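Local coordinates for proximal thread matrix protein 1 (Mytilus galloprovincialis, PDB 4CN9), which binds zinc and, as a matrix protein of the mussel byssus built from two von Willebrand factor type A domains, probably binds the collagens of the thread, at residues 56-62 and 101-107; 167-173 and 194-200; 306-312 and 344-350. One frame throughout, in Å; residues are numbered along the deposited sequence.

Contact 1 (56-62 and 101-107); sequences IIVLFDD and FGVVQFS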
# COMPACT_ATOMS: atom_id res chain seq x y z
N ILE A 56 3.39 14.36 11.08
CA ILE A 56 4.21 13.17 11.00
C ILE A 56 4.47 12.60 12.41
O ILE A 56 4.93 13.31 13.29
CB ILE A 56 5.55 13.45 10.31
CG1 ILE A 56 5.31 14.04 8.91
CG2 ILE A 56 6.36 12.19 10.21
CD1 ILE A 56 6.33 15.09 8.51
N ILE A 57 4.14 11.33 12.60
CA ILE A 57 4.43 10.62 13.82
C ILE A 57 5.44 9.53 13.53
O ILE A 57 5.24 8.69 12.66
CB ILE A 57 3.16 9.97 14.41
CG1 ILE A 57 2.11 11.04 14.69
CG2 ILE A 57 3.51 9.18 15.67
CD1 ILE A 57 2.49 12.01 15.81
N VAL A 58 6.55 9.56 14.26
CA VAL A 58 7.49 8.44 14.25
C VAL A 58 7.24 7.52 15.45
O VAL A 58 7.19 7.97 16.58
CB VAL A 58 8.96 8.92 14.28
CG1 VAL A 58 9.91 7.74 14.38
CG2 VAL A 58 9.25 9.75 13.04
N LEU A 59 7.06 6.24 15.16
CA LEU A 59 6.88 5.18 16.15
C LEU A 59 8.22 4.47 16.28
O LEU A 59 8.68 3.79 15.36
CB LEU A 59 5.77 4.24 15.66
CG LEU A 59 4.92 3.38 16.59
CD1 LEU A 59 4.55 4.06 17.91
CD2 LEU A 59 3.67 2.99 15.83
N PHE A 60 8.84 4.67 17.43
CA PHE A 60 10.26 4.44 17.68
C PHE A 60 10.38 3.26 18.65
O PHE A 60 10.01 3.39 19.81
CB PHE A 60 10.79 5.75 18.30
CG PHE A 60 12.28 5.80 18.53
CD1 PHE A 60 12.88 5.06 19.55
CD2 PHE A 60 13.07 6.64 17.76
CE1 PHE A 60 14.24 5.15 19.77
CE2 PHE A 60 14.44 6.73 17.97
CZ PHE A 60 15.03 6.00 18.97
N ASP A 61 10.86 2.11 18.16
CA ASP A 61 11.08 0.89 18.97
C ASP A 61 12.13 1.19 20.05
O ASP A 61 13.25 1.60 19.71
CB ASP A 61 11.55 -0.23 18.03
CG ASP A 61 11.74 -1.60 18.71
OD1 ASP A 61 12.14 -1.69 19.90
OD2 ASP A 61 11.53 -2.61 18.01
N ASP A 62 11.77 1.06 21.34
CA ASP A 62 12.77 1.20 22.41
C ASP A 62 12.95 -0.08 23.23
O ASP A 62 13.17 -0.03 24.43
CB ASP A 62 12.56 2.46 23.29
CG ASP A 62 11.28 2.43 24.13
OD1 ASP A 62 10.40 1.56 23.95
OD2 ASP A 62 11.16 3.33 24.99
N PHE A 101 5.56 17.48 13.88
CA PHE A 101 6.29 16.25 14.09
C PHE A 101 6.08 15.80 15.53
O PHE A 101 6.14 16.62 16.45
CB PHE A 101 7.77 16.55 13.87
CG PHE A 101 8.54 15.40 13.37
CD1 PHE A 101 9.07 14.48 14.26
CD2 PHE A 101 8.75 15.23 12.03
CE1 PHE A 101 9.80 13.41 13.81
CE2 PHE A 101 9.48 14.15 11.57
CZ PHE A 101 10.01 13.25 12.45
N GLY A 102 5.84 14.51 15.73
CA GLY A 102 5.78 13.91 17.05
C GLY A 102 6.45 12.54 17.09
O GLY A 102 6.62 11.88 16.06
N VAL A 103 6.83 12.11 18.28
CA VAL A 103 7.51 10.84 18.43
C VAL A 103 6.92 10.06 19.58
O VAL A 103 6.74 10.59 20.69
CB VAL A 103 9.01 11.01 18.68
CG1 VAL A 103 9.66 9.66 18.92
CG2 VAL A 103 9.66 11.72 17.50
N VAL A 104 6.65 8.79 19.30
CA VAL A 104 6.07 7.87 20.26
C VAL A 104 6.98 6.65 20.38
O VAL A 104 7.31 6.01 19.37
CB VAL A 104 4.69 7.43 19.75
CG1 VAL A 104 4.14 6.28 20.58
CG2 VAL A 104 3.75 8.63 19.74
N GLN A 105 7.42 6.36 21.60
CA GLN A 105 8.27 5.20 21.87
C GLN A 105 7.39 4.00 22.19
O GLN A 105 6.35 4.13 22.84
CB GLN A 105 9.23 5.46 23.04
CG GLN A 105 10.13 6.66 22.87
CD GLN A 105 10.73 7.17 24.20
OE1 GLN A 105 10.72 8.37 24.47
NE2 GLN A 105 11.26 6.27 25.00
N PHE A 106 7.81 2.82 21.76
CA PHE A 106 7.04 1.61 22.03
C PHE A 106 7.96 0.40 22.20
O PHE A 106 8.97 0.26 21.48
CB PHE A 106 6.02 1.34 20.92
CG PHE A 106 6.61 0.65 19.71
CD1 PHE A 106 7.22 1.38 18.69
CD2 PHE A 106 6.58 -0.74 19.61
CE1 PHE A 106 7.79 0.74 17.60
CE2 PHE A 106 7.15 -1.39 18.52
CZ PHE A 106 7.75 -0.66 17.51
N SER A 107 7.62 -0.44 23.18
CA SER A 107 8.20 -1.78 23.32
C SER A 107 7.31 -2.52 24.31
O SER A 107 6.34 -3.19 23.92
CB SER A 107 9.68 -1.77 23.76
OG SER A 107 9.96 -0.92 24.86

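Contact 2 (167-173 and 194-200); sequences KIVILMT and GVTVIAI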
# COMPACT_ATOMS: atom_id res chain seq x y z
N LYS A 167 -1.64 12.88 6.98
CA LYS A 167 -1.22 12.15 8.18
C LYS A 167 -0.28 11.02 7.80
O LYS A 167 -0.63 10.18 6.98
CB LYS A 167 -2.43 11.58 8.90
CG LYS A 167 -3.36 12.64 9.45
CD LYS A 167 -4.31 12.02 10.45
CE LYS A 167 -5.73 12.45 10.21
NZ LYS A 167 -6.34 11.64 9.13
N ILE A 168 0.90 11.01 8.41
CA ILE A 168 1.95 10.04 8.12
C ILE A 168 2.53 9.43 9.40
O ILE A 168 2.84 10.14 10.37
CB ILE A 168 3.11 10.69 7.33
CG1 ILE A 168 2.59 11.40 6.08
CG2 ILE A 168 4.16 9.63 6.96
CD1 ILE A 168 3.52 12.45 5.56
N VAL A 169 2.67 8.10 9.39
CA VAL A 169 3.32 7.35 10.46
C VAL A 169 4.50 6.59 9.89
O VAL A 169 4.38 5.85 8.89
CB VAL A 169 2.35 6.33 11.12
CG1 VAL A 169 3.07 5.45 12.12
CG2 VAL A 169 1.21 7.05 11.77
N ILE A 170 5.66 6.80 10.51
CA ILE A 170 6.87 6.08 10.15
C ILE A 170 7.27 5.19 11.33
O ILE A 170 7.66 5.67 12.40
CB ILE A 170 8.01 7.05 9.76
CG1 ILE A 170 7.62 7.81 8.49
CG2 ILE A 170 9.31 6.29 9.54
CD1 ILE A 170 8.32 9.13 8.30
N LEU A 171 7.12 3.89 11.13
CA LEU A 171 7.42 2.87 12.14
C LEU A 171 8.84 2.34 11.94
O LEU A 171 9.23 1.99 10.83
CB LEU A 171 6.41 1.74 12.05
CG LEU A 171 6.69 0.41 12.75
CD1 LEU A 171 6.60 0.57 14.23
CD2 LEU A 171 5.71 -0.65 12.29
N MET A 172 9.60 2.29 13.03
CA MET A 172 10.96 1.75 13.02
C MET A 172 11.05 0.64 14.07
O MET A 172 10.82 0.90 15.25
CB MET A 172 11.97 2.84 13.37
CG MET A 172 11.93 4.06 12.45
SD MET A 172 12.97 5.42 13.08
CE MET A 172 14.56 4.62 13.01
N THR A 173 11.39 -0.57 13.65
CA THR A 173 11.48 -1.67 14.61
C THR A 173 12.59 -2.68 14.29
O THR A 173 12.98 -2.85 13.14
CB THR A 173 10.14 -2.40 14.71
OG1 THR A 173 10.19 -3.41 15.74
CG2 THR A 173 9.76 -3.03 13.40
N GLY A 194 -7.29 7.58 6.99
CA GLY A 194 -6.53 8.36 6.02
C GLY A 194 -5.09 8.60 6.48
O GLY A 194 -4.56 9.69 6.31
N VAL A 195 -4.48 7.58 7.08
CA VAL A 195 -3.09 7.68 7.51
C VAL A 195 -2.19 6.84 6.60
O VAL A 195 -2.48 5.67 6.33
CB VAL A 195 -2.93 7.25 8.98
CG1 VAL A 195 -1.47 7.33 9.43
CG2 VAL A 195 -3.83 8.10 9.89
N THR A 196 -1.12 7.44 6.13
CA THR A 196 -0.08 6.71 5.40
C THR A 196 0.84 6.06 6.42
O THR A 196 1.26 6.71 7.37
CB THR A 196 0.77 7.64 4.51
OG1 THR A 196 -0.08 8.33 3.59
CG2 THR A 196 1.82 6.86 3.73
N VAL A 197 1.17 4.78 6.21
CA VAL A 197 2.06 4.07 7.10
C VAL A 197 3.31 3.54 6.36
O VAL A 197 3.21 2.80 5.38
CB VAL A 197 1.34 2.93 7.83
CG1 VAL A 197 2.27 2.25 8.81
CG2 VAL A 197 0.10 3.46 8.55
N ILE A 198 4.47 3.97 6.83
CA ILE A 198 5.75 3.49 6.32
C ILE A 198 6.38 2.67 7.43
O ILE A 198 6.35 3.08 8.60
CB ILE A 198 6.67 4.67 5.91
CG1 ILE A 198 6.07 5.41 4.71
CG2 ILE A 198 8.08 4.18 5.58
CD1 ILE A 198 6.45 6.89 4.63
N ALA A 199 6.92 1.51 7.08
CA ALA A 199 7.54 0.62 8.06
C ALA A 199 9.00 0.35 7.70
O ALA A 199 9.31 -0.05 6.58
CB ALA A 199 6.77 -0.69 8.13
N ILE A 200 9.89 0.58 8.66
CA ILE A 200 11.31 0.28 8.53
C ILE A 200 11.72 -0.83 9.49
O ILE A 200 11.54 -0.73 10.72
CB ILE A 200 12.18 1.51 8.83
CG1 ILE A 200 11.81 2.67 7.91
CG2 ILE A 200 13.67 1.14 8.68
CD1 ILE A 200 12.27 4.02 8.37
O HOH W 1 -1.93 10.97 4.32

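Contact 3 (306-312 and 344-350); sequences ATKQFGL and NARLEVF. With SO4 (sulfate ion), chain G.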
# COMPACT_ATOMS: atom_id res chain seq x y z
N ALA A 306 -2.16 -17.64 -20.97
CA ALA A 306 -2.75 -16.30 -20.96
C ALA A 306 -2.85 -15.68 -22.36
O ALA A 306 -2.04 -15.98 -23.24
CB ALA A 306 -1.99 -15.38 -20.02
N THR A 307 -3.85 -14.82 -22.53
CA THR A 307 -4.15 -14.21 -23.82
C THR A 307 -4.54 -12.77 -23.63
O THR A 307 -5.45 -12.47 -22.86
CB THR A 307 -5.32 -14.97 -24.49
OG1 THR A 307 -4.96 -16.34 -24.62
CG2 THR A 307 -5.66 -14.41 -25.85
N LYS A 308 -3.85 -11.86 -24.32
CA LYS A 308 -4.28 -10.45 -24.39
C LYS A 308 -5.47 -10.33 -25.31
O LYS A 308 -5.38 -10.63 -26.51
CB LYS A 308 -3.15 -9.54 -24.88
CG LYS A 308 -3.53 -8.05 -24.93
CD LYS A 308 -2.33 -7.12 -25.15
CE LYS A 308 -1.92 -7.03 -26.60
NZ LYS A 308 -0.94 -5.91 -26.84
N GLN A 309 -6.60 -9.90 -24.75
CA GLN A 309 -7.83 -9.74 -25.51
C GLN A 309 -7.84 -8.38 -26.17
O GLN A 309 -8.14 -8.26 -27.35
CB GLN A 309 -9.05 -9.91 -24.61
CG GLN A 309 -9.17 -11.27 -23.96
CD GLN A 309 -9.30 -12.39 -24.97
OE1 GLN A 309 -9.67 -12.16 -26.11
NE2 GLN A 309 -8.98 -13.60 -24.55
N PHE A 310 -7.53 -7.34 -25.40
CA PHE A 310 -7.31 -6.03 -25.98
C PHE A 310 -6.39 -5.19 -25.10
O PHE A 310 -6.41 -5.31 -23.87
CB PHE A 310 -8.63 -5.30 -26.30
CG PHE A 310 -9.54 -5.03 -25.10
CD1 PHE A 310 -9.37 -3.89 -24.32
CD2 PHE A 310 -10.59 -5.89 -24.81
CE1 PHE A 310 -10.25 -3.62 -23.27
CE2 PHE A 310 -11.45 -5.63 -23.76
CZ PHE A 310 -11.27 -4.50 -22.98
N GLY A 311 -5.54 -4.41 -25.76
CA GLY A 311 -4.62 -3.52 -25.09
C GLY A 311 -5.25 -2.16 -24.84
O GLY A 311 -6.39 -1.90 -25.25
N LEU A 312 -4.48 -1.30 -24.19
CA LEU A 312 -4.93 -0.01 -23.68
C LEU A 312 -5.34 0.98 -24.78
O LEU A 312 -6.11 1.92 -24.54
CB LEU A 312 -3.81 0.61 -22.84
CG LEU A 312 -3.45 -0.08 -21.52
CD1 LEU A 312 -2.13 0.40 -21.01
CD2 LEU A 312 -4.54 0.15 -20.47
N ASN A 344 1.68 -11.62 -18.83
CA ASN A 344 1.14 -11.05 -20.04
C ASN A 344 0.83 -9.55 -19.86
O ASN A 344 1.14 -8.73 -20.74
CB ASN A 344 -0.10 -11.84 -20.49
CG ASN A 344 -0.56 -11.47 -21.88
OD1 ASN A 344 -1.09 -10.38 -22.11
ND2 ASN A 344 -0.41 -12.39 -22.81
N ALA A 345 0.25 -9.18 -18.73
CA ALA A 345 -0.05 -7.77 -18.48
C ALA A 345 1.27 -7.01 -18.48
O ALA A 345 1.37 -5.92 -19.04
CB ALA A 345 -0.77 -7.60 -17.16
N ARG A 346 2.28 -7.60 -17.86
CA ARG A 346 3.57 -6.94 -17.71
C ARG A 346 4.29 -6.75 -19.06
O ARG A 346 4.84 -5.67 -19.33
CB ARG A 346 4.46 -7.71 -16.75
CG ARG A 346 5.82 -7.05 -16.50
CD ARG A 346 6.59 -7.76 -15.39
NE ARG A 346 6.91 -9.14 -15.73
CZ ARG A 346 8.00 -9.53 -16.40
NH1 ARG A 346 8.89 -8.63 -16.82
NH2 ARG A 346 8.19 -10.81 -16.65
N LEU A 347 4.27 -7.78 -19.89
CA LEU A 347 5.02 -7.76 -21.13
C LEU A 347 4.25 -7.20 -22.31
O LEU A 347 4.84 -6.64 -23.23
CB LEU A 347 5.52 -9.18 -21.45
CG LEU A 347 6.48 -9.78 -20.42
CD1 LEU A 347 6.88 -11.20 -20.84
CD2 LEU A 347 7.72 -8.91 -20.22
N GLU A 348 2.92 -7.32 -22.30
CA GLU A 348 2.12 -6.96 -23.47
C GLU A 348 1.12 -5.82 -23.30
O GLU A 348 0.61 -5.31 -24.28
CB GLU A 348 1.36 -8.19 -23.96
CG GLU A 348 2.28 -9.27 -24.44
CD GLU A 348 1.74 -9.99 -25.63
OE1 GLU A 348 0.51 -10.15 -25.72
OE2 GLU A 348 2.55 -10.40 -26.49
N VAL A 349 0.82 -5.43 -22.06
CA VAL A 349 -0.16 -4.36 -21.82
C VAL A 349 0.51 -3.05 -21.40
O VAL A 349 0.30 -2.03 -22.03
CB VAL A 349 -1.22 -4.77 -20.78
CG1 VAL A 349 -2.13 -3.56 -20.40
CG2 VAL A 349 -2.07 -5.92 -21.30
N PHE A 350 1.34 -3.08 -20.36
CA PHE A 350 1.84 -1.82 -19.80
C PHE A 350 3.00 -1.13 -20.52
O PHE A 350 3.03 0.11 -20.59
CB PHE A 350 2.12 -2.00 -18.32
CG PHE A 350 0.88 -2.15 -17.51
CD1 PHE A 350 -0.04 -1.12 -17.44
CD2 PHE A 350 0.60 -3.32 -16.86
CE1 PHE A 350 -1.22 -1.25 -16.73
CE2 PHE A 350 -0.56 -3.47 -16.14
CZ PHE A 350 -1.48 -2.42 -16.07
S SO4 G . -1.81 -2.01 -27.56
O1 SO4 G . -2.08 -3.43 -27.81
O2 SO4 G . -3.05 -1.33 -27.16
O3 SO4 G . -1.30 -1.37 -28.76
O4 SO4 G . -0.81 -1.95 -26.50
O HOH W 2 0.33 -15.17 -24.21
O HOH W 3 -1.37 -12.76 -25.61
O HOH W 4 -1.88 -2.16 -24.01

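Contact 1 (56-62 and 101-107)
This is a parallel pairing of two neighbouring strands, buried in the central sheet of the first von Willebrand factor type A domain. Strand 54-61 sits inside the sheet, with 100-106 on one side and 166-173 on the other. Six backbone hydrogen bonds join the two segments. They start with G102 N to I56 O at 2.9 Å and end with D62 N to F106 O at 2.9 Å. The strand axes diverge by 26°, and I56 to D61 pair in order with F101 to F106.

I56, V58, F60, F101, V103 and Q105 share one face. There V58 CG2 lies 3.6 Å from F101 CZ, and helix 73-85 covers F60 and F101. On the other face, L59 CD1 meets V104 CG1 at 3.5 Å. G102 leaves room there for the side chain of I57. D61 CA sits over one face of the F106 ring, 4.0 Å from its centroid, a CH-pi contact.

The side-chain hydrogen bonds lie at the C-terminal ends. D62 OD1 accepts from S107 OG at 2.7 Å; D62 OD2 accepts from Q105 NE2 at 2.9 Å and salt-bridges R135. D61 hydrogen-bonds S63, T173 and D174. S63, S65 and D174 hold the MIDAS zinc; the D61 side chain lies about 4 Å from the ion, not bound to it here. This site lies at the C-terminal ends of parallel strands in a Rossmann-like fold.

Contact 2 (167-173 and 194-200)
Segment 194-200 runs parallel to 167-173, and helix 183-192 lies between them in the chain. Together they form a beta-alpha-beta unit of the first von Willebrand factor type A domain. The strand axes differ by 19°.

G194 comes first; G194 O is 3.8 Å from K167 CB, while the amine of K167 turns to the backbone O of E193. V195 packs its CG1 on V169 CG2 at 3.6 Å. T196 makes the first backbone hydrogen bond, from its N to K167 O at 2.9 Å. T196 O then accepts from V169 N at 2.8 Å. A water donates to K167 O and makes a weak bond to T196 OG1. V197 shares a face with V169. I198 bonds through both backbone groups, its N to V169 O and its O to L171 N, each at 2.8 Å. I198 CD1 rests 4.1 Å from I170 CG1. A199 CB is 4.3 Å from L171 CD2. I200 N reaches L171 O at 2.7 Å, and I200 O accepts from T173 N at 2.9 Å. I200 CD1 lies 3.9 Å from I170 CG2 and 4.1 Å from M172 CG.

Helices 73-85 and 234-241 cover the face of I170, M172, I198 and I200; F154 packs against K167 and V169 on the other. Apart from the water, the polar links are all backbone, so they set the register whatever the side chains, and alternating aliphatic side chains pack both faces.

Contact 3 (306-312 and 344-350)
In the second von Willebrand factor type A domain, outermost strand 306-310 and the loop after it meet the C-terminal part of helix 338-349. This is helix-on-sheet packing at the margin of the Rossmann-like fold. The short axes cross at -47° and come within 9.2 Å. Q309 and F310 both face V299, which makes a classic beta bulge.

Apolar contacts are few. L312 CG lies 3.9 Å from V349 CG1, and L312 CD1 is 4.4 Å from F350 CD1. Van der Waals contacts add to them: K308 CD lies 4.0 Å from V349 CG2, and A306 CB meets N344 CB at 4.0 Å. V349 also reaches the inner strands, at A256 and A298.

One direct hydrogen bond joins the segments: K308 NZ donates to E348 O at 3.1 Å. The helix widens into a pi-type turn at 345-349, where F350 N bonds A345 O at 3.1 Å.

Water fills the gaps. One donates to A306 O and accepts weakly from N344 ND2. Another accepts from K308 N and N344 ND2, and donates to E348 OE1. A sulfate, probably from the crystallisation liquor, sits beside the loop and also bonds K313 N. Sulfate O1 takes a hydrogen bond from K308 NZ at 2.9 Å. A third water accepts from L312 N at 2.7 Å, and donates to V349 O at 2.9 Å and to sulfate O4 at 2.7 Å.

How the contacts relate
Contacts 1, 2 and 3 follow one another along the chain. Contacts 1 and 2 share one sheet in the first von Willebrand factor type A domain, with centres 10 Å apart. Strands 54-61 and 166-173 are neighbours there, joined by I57 N to I168 O at 2.8 Å. D61 OD2 and T173 OG1, 2.8 Å apart, link the two contacts beside the zinc site. Contact 3 belongs to the second domain. Its centre is about 44 Å from that of contact 1 and 34 Å from that of contact 2. Both domains repeat the strand order 3-2-1-4-5-6. Contacts 1 and 2 build part of the sheet that presents the zinc-binding MIDAS; contact 3 packs a helix at a sheet margin, away from both zinc sites.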